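Local atomic coordinates of putative cell adhesion protein (Parabacteroides distasonis, PDB entry 3LIU), a protein that probably serves as a fimbrillin of the FimA/Mfa1 family, a building block of adhesive pili made by a human gut bacterium. Residues Ile106-Asp118 with Ser207-Glu219. Sequence-based numbering, arbitrary orientation.
Sequences ITDFIETTINLSD and SAKGVSSVASTEE
Ile114 and Val214 meet at about a right angle, methyl against methyl, with CG2 of Ile114 3.9 Å from CG2 of Val214. They show how a short antiparallel pairing can be sealed by branched side chains at its margin: Val214 follows the paired strand and meets Ile114 just beyond the ladder. Ile114 turns CG1 between its own backbone N and carbonyl carbon (chi1 55°), which lays that branch over CB of Ser212, its hydrogen-bonded partner, and leaves CG2 for Val214. In the backbone, Ile114 N donates an almost straight bond to Ser212 O (2.8 Å), while the return bond from Ser212 N to Ile114 O is weak. An alanine in place of Ile114 would probably keep this backbone bond but open a gap beside Val214 CG2 and Ser212 CB. On the other face, Thr113 crosses Val211 obliquely, its CG2 3.8 Å from Val211 CB. At one end Leu116 N reaches Gly210 O (2.9 Å), which also accepts from a water held by Asn115 OD1. At the other, Ile110 O takes Ala215 N in the carbonyl plane at 3.2 Å, and Ile110 CD1 extends to OG1 of Thr217. Glu111 and Ser213 both turn to Lys225, by a salt bridge and a hydrogen bond respectively. Strand 113-115 thus borders strand 193-213, Ile114 also touching Ile96 of helix 94-101, while Val214 packs on Val89 of strand 82-90 and Ala215 on Ser128 of strand 127-136.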
loop_
_atom_site.group_PDB
_atom_site.type_symbol
_atom_site.label_atom_id
_atom_site.label_comp_id
_atom_site.label_asym_id
_atom_site.label_seq_id
_atom_site.Cartn_x
_atom_site.Cartn_y
_atom_site.Cartn_z
ATOM N N ILE A 106 -18.321 -9.053 -11.716
ATOM C CA ILE A 106 -17.756 -8.062 -10.828
ATOM C C ILE A 106 -16.708 -8.684 -9.905
ATOM O O ILE A 106 -15.649 -8.078 -9.646
ATOM C CB ILE A 106 -18.918 -7.325 -10.062
ATOM C CG1 ILE A 106 -18.408 -6.066 -9.358
ATOM C CG2 ILE A 106 -19.621 -8.247 -9.118
ATOM C CD1 ILE A 106 -18.402 -4.873 -10.246
ATOM N N THR A 107 -16.950 -9.909 -9.442
ATOM C CA THR A 107 -15.978 -10.533 -8.527
ATOM C C THR A 107 -14.623 -10.770 -9.182
ATOM O O THR A 107 -13.623 -10.412 -8.578
ATOM C CB THR A 107 -16.452 -11.846 -7.971
ATOM O OG1 THR A 107 -17.700 -11.623 -7.333
ATOM C CG2 THR A 107 -15.448 -12.430 -6.946
ATOM N N ASP A 108 -14.582 -11.385 -10.376
ATOM C CA ASP A 108 -13.295 -11.559 -11.094
ATOM C C ASP A 108 -12.628 -10.209 -11.362
ATOM O O ASP A 108 -11.414 -10.101 -11.277
ATOM C CB ASP A 108 -13.442 -12.348 -12.411
ATOM C CG ASP A 108 -13.775 -13.829 -12.158
ATOM O OD1 ASP A 108 -13.000 -14.416 -11.418
ATOM O OD2 ASP A 108 -14.787 -14.401 -12.660
ATOM N N PHE A 109 -13.431 -9.175 -11.630
ATOM C CA PHE A 109 -12.862 -7.849 -11.898
ATOM C C PHE A 109 -12.092 -7.383 -10.647
ATOM O O PHE A 109 -10.903 -7.140 -10.709
ATOM C CB PHE A 109 -13.969 -6.878 -12.346
ATOM C CG PHE A 109 -13.488 -5.490 -12.684
ATOM C CD1 PHE A 109 -13.277 -4.548 -11.689
ATOM C CD2 PHE A 109 -13.326 -5.111 -13.991
ATOM C CE1 PHE A 109 -12.821 -3.259 -11.996
ATOM C CE2 PHE A 109 -12.905 -3.851 -14.316
ATOM C CZ PHE A 109 -12.641 -2.916 -13.302
ATOM N N ILE A 110 -12.756 -7.324 -9.505
ATOM C CA ILE A 110 -12.179 -6.673 -8.318
ATOM C C ILE A 110 -11.063 -7.548 -7.692
ATOM O O ILE A 110 -10.151 -7.036 -7.038
ATOM C CB ILE A 110 -13.261 -6.264 -7.256
ATOM C CG1 ILE A 110 -13.839 -7.494 -6.555
ATOM C CG2 ILE A 110 -14.348 -5.402 -7.907
ATOM C CD1 ILE A 110 -14.861 -7.141 -5.373
ATOM N N GLU A 111 -11.153 -8.861 -7.913
ATOM C CA GLU A 111 -10.107 -9.824 -7.491
ATOM C C GLU A 111 -8.880 -9.852 -8.392
ATOM O O GLU A 111 -7.927 -10.559 -8.065
ATOM C CB GLU A 111 -10.680 -11.246 -7.379
ATOM C CG GLU A 111 -11.617 -11.437 -6.180
ATOM C CD GLU A 111 -10.822 -11.520 -4.853
ATOM O OE1 GLU A 111 -9.638 -11.960 -4.819
ATOM O OE2 GLU A 111 -11.377 -11.110 -3.833
ATOM N N THR A 112 -8.891 -9.132 -9.511
ATOM C CA THR A 112 -7.733 -9.038 -10.364
ATOM C C THR A 112 -6.456 -8.683 -9.580
ATOM O O THR A 112 -6.458 -7.788 -8.756
ATOM C CB THR A 112 -7.935 -8.013 -11.497
ATOM O OG1 THR A 112 -9.050 -8.409 -12.276
ATOM C CG2 THR A 112 -6.733 -7.967 -12.398
ATOM N N THR A 113 -5.383 -9.434 -9.815
ATOM C CA THR A 113 -4.162 -9.266 -9.038
ATOM C C THR A 113 -3.327 -8.120 -9.609
ATOM O O THR A 113 -3.021 -8.123 -10.794
ATOM C CB THR A 113 -3.337 -10.546 -9.006
ATOM O OG1 THR A 113 -4.103 -11.563 -8.337
ATOM C CG2 THR A 113 -2.013 -10.300 -8.225
ATOM N N ILE A 114 -2.946 -7.152 -8.775
ATOM C CA ILE A 114 -1.999 -6.097 -9.227
ATOM C C ILE A 114 -0.608 -6.390 -8.608
ATOM O O ILE A 114 -0.516 -7.124 -7.603
ATOM C CB ILE A 114 -2.516 -4.636 -8.906
ATOM C CG1 ILE A 114 -2.845 -4.491 -7.419
ATOM C CG2 ILE A 114 -3.659 -4.264 -9.912
ATOM C CD1 ILE A 114 -3.378 -3.042 -6.898
ATOM N N ASN A 115 0.450 -5.832 -9.208
ATOM C CA ASN A 115 1.841 -6.138 -8.857
ATOM C C ASN A 115 2.580 -4.896 -8.387
ATOM O O ASN A 115 2.516 -3.835 -9.014
ATOM C CB ASN A 115 2.558 -6.751 -10.044
ATOM C CG ASN A 115 1.849 -7.966 -10.562
ATOM O OD1 ASN A 115 1.849 -9.030 -9.909
ATOM N ND2 ASN A 115 1.199 -7.819 -11.718
ATOM N N LEU A 116 3.243 -5.033 -7.254
ATOM C CA LEU A 116 3.812 -3.889 -6.515
ATOM C C LEU A 116 4.864 -3.164 -7.317
ATOM O O LEU A 116 4.934 -1.956 -7.262
ATOM C CB LEU A 116 4.374 -4.331 -5.149
ATOM C CG LEU A 116 4.866 -3.187 -4.247
ATOM C CD1 LEU A 116 3.733 -2.140 -3.976
ATOM C CD2 LEU A 116 5.398 -3.724 -2.866
ATOM N N SER A 117 5.628 -3.905 -8.118
ATOM C CA SER A 117 6.674 -3.325 -8.904
ATOM C C SER A 117 6.160 -2.337 -9.966
ATOM O O SER A 117 6.970 -1.552 -10.475
ATOM C CB SER A 117 7.548 -4.447 -9.555
ATOM O OG SER A 117 6.758 -5.205 -10.456
ATOM N N ASP A 118 4.856 -2.371 -10.298
ATOM C CA ASP A 118 4.249 -1.344 -11.118
ATOM C C ASP A 118 3.921 -0.060 -10.384
ATOM O O ASP A 118 3.586 0.911 -11.055
ATOM C CB ASP A 118 2.927 -1.794 -11.747
ATOM C CG ASP A 118 3.098 -2.937 -12.742
ATOM O OD1 ASP A 118 4.142 -3.003 -13.368
ATOM O OD2 ASP A 118 2.182 -3.741 -12.885
ATOM N N SER A 207 9.321 -8.454 3.850
ATOM C CA SER A 207 7.967 -8.994 3.864
ATOM C C SER A 207 6.872 -8.011 3.476
ATOM O O SER A 207 5.805 -7.996 4.079
ATOM C CB SER A 207 7.620 -9.643 5.218
ATOM O OG SER A 207 8.541 -10.684 5.498
ATOM N N ALA A 208 7.121 -7.240 2.414
ATOM C CA ALA A 208 6.090 -6.426 1.757
ATOM C C ALA A 208 5.307 -7.374 0.861
ATOM O O ALA A 208 5.912 -8.048 0.020
ATOM C CB ALA A 208 6.758 -5.306 0.900
ATOM N N LYS A 209 3.994 -7.473 1.043
ATOM C CA LYS A 209 3.200 -8.238 0.087
ATOM C C LYS A 209 3.294 -7.531 -1.258
ATOM O O LYS A 209 3.059 -6.325 -1.367
ATOM C CB LYS A 209 1.778 -8.445 0.557
ATOM C CG LYS A 209 1.688 -9.539 1.604
ATOM C CD LYS A 209 0.307 -10.014 1.894
ATOM C CE LYS A 209 0.329 -11.211 2.872
ATOM N NZ LYS A 209 -1.011 -11.693 3.258
ATOM N N GLY A 210 3.712 -8.278 -2.274
ATOM C CA GLY A 210 3.931 -7.688 -3.576
ATOM C C GLY A 210 2.782 -7.877 -4.515
ATOM O O GLY A 210 2.865 -7.493 -5.682
ATOM N N VAL A 211 1.704 -8.481 -4.005
ATOM C CA VAL A 211 0.458 -8.671 -4.758
ATOM C C VAL A 211 -0.728 -8.215 -3.909
ATOM O O VAL A 211 -0.683 -8.250 -2.670
ATOM C CB VAL A 211 0.198 -10.132 -5.183
ATOM C CG1 VAL A 211 1.190 -10.630 -6.240
ATOM C CG2 VAL A 211 0.187 -11.074 -3.936
ATOM N N SER A 212 -1.791 -7.803 -4.601
ATOM C CA SER A 212 -3.042 -7.286 -3.991
ATOM C C SER A 212 -4.205 -7.472 -4.960
ATOM O O SER A 212 -4.021 -7.531 -6.181
ATOM C CB SER A 212 -2.913 -5.784 -3.644
ATOM O OG SER A 212 -4.151 -5.194 -3.186
ATOM N N SER A 213 -5.414 -7.556 -4.437
ATOM C CA SER A 213 -6.615 -7.375 -5.280
ATOM C C SER A 213 -6.681 -5.886 -5.720
ATOM O O SER A 213 -6.177 -5.012 -5.027
ATOM C CB SER A 213 -7.885 -7.757 -4.492
ATOM O OG SER A 213 -7.895 -9.142 -4.250
ATOM N N VAL A 214 -7.315 -5.610 -6.849
ATOM C CA VAL A 214 -7.378 -4.257 -7.369
ATOM C C VAL A 214 -8.439 -3.401 -6.639
ATOM O O VAL A 214 -8.285 -2.195 -6.543
ATOM C CB VAL A 214 -7.591 -4.237 -8.896
ATOM C CG1 VAL A 214 -9.009 -4.666 -9.299
ATOM C CG2 VAL A 214 -7.231 -2.861 -9.459
ATOM N N ALA A 215 -9.513 -4.020 -6.163
ATOM C CA ALA A 215 -10.610 -3.265 -5.557
ATOM C C ALA A 215 -11.350 -4.127 -4.563
ATOM O O ALA A 215 -11.212 -5.363 -4.600
ATOM C CB ALA A 215 -11.530 -2.731 -6.625
ATOM N N SER A 216 -12.095 -3.453 -3.669
ATOM C CA SER A 216 -12.988 -4.055 -2.708
ATOM C C SER A 216 -14.441 -3.639 -2.961
ATOM O O SER A 216 -14.717 -2.571 -3.528
ATOM C CB SER A 216 -12.600 -3.650 -1.280
ATOM O OG SER A 216 -12.720 -2.258 -1.119
ATOM N N THR A 217 -15.371 -4.463 -2.490
ATOM C CA THR A 217 -16.793 -4.185 -2.634
ATOM C C THR A 217 -17.210 -2.910 -1.919
ATOM O O THR A 217 -17.927 -2.043 -2.478
ATOM C CB THR A 217 -17.642 -5.337 -2.066
ATOM O OG1 THR A 217 -17.421 -6.496 -2.865
ATOM C CG2 THR A 217 -19.077 -4.982 -2.126
ATOM N N GLU A 218 -16.742 -2.787 -0.687
ATOM C CA GLU A 218 -17.011 -1.618 0.106
ATOM C C GLU A 218 -15.907 -0.567 -0.079
ATOM O O GLU A 218 -14.769 -0.841 -0.513
ATOM C CB GLU A 218 -17.183 -1.987 1.591
ATOM C CG GLU A 218 -18.215 -3.105 1.897
ATOM C CD GLU A 218 -19.609 -2.805 1.359
ATOM O OE1 GLU A 218 -20.000 -1.616 1.370
ATOM O OE2 GLU A 218 -20.319 -3.757 0.935
ATOM N N GLU A 219 -16.263 0.664 0.247
ATOM C CA GLU A 219 -15.315 1.780 0.228
ATOM C C GLU A 219 -14.210 1.512 1.213
ATOM O O GLU A 219 -14.482 1.243 2.374
ATOM C CB GLU A 219 -16.047 3.056 0.659
ATOM C CG GLU A 219 -15.186 4.281 0.659
ATOM C CD GLU A 219 -15.137 4.891 -0.671
ATOM O OE1 GLU A 219 -15.336 4.165 -1.652
ATOM O OE2 GLU A 219 -14.966 6.104 -0.731
HETATM O O HOH W 1 -11.815 -7.752 -3.488
HETATM O O HOH W 2 4.039 -8.959 -7.820
#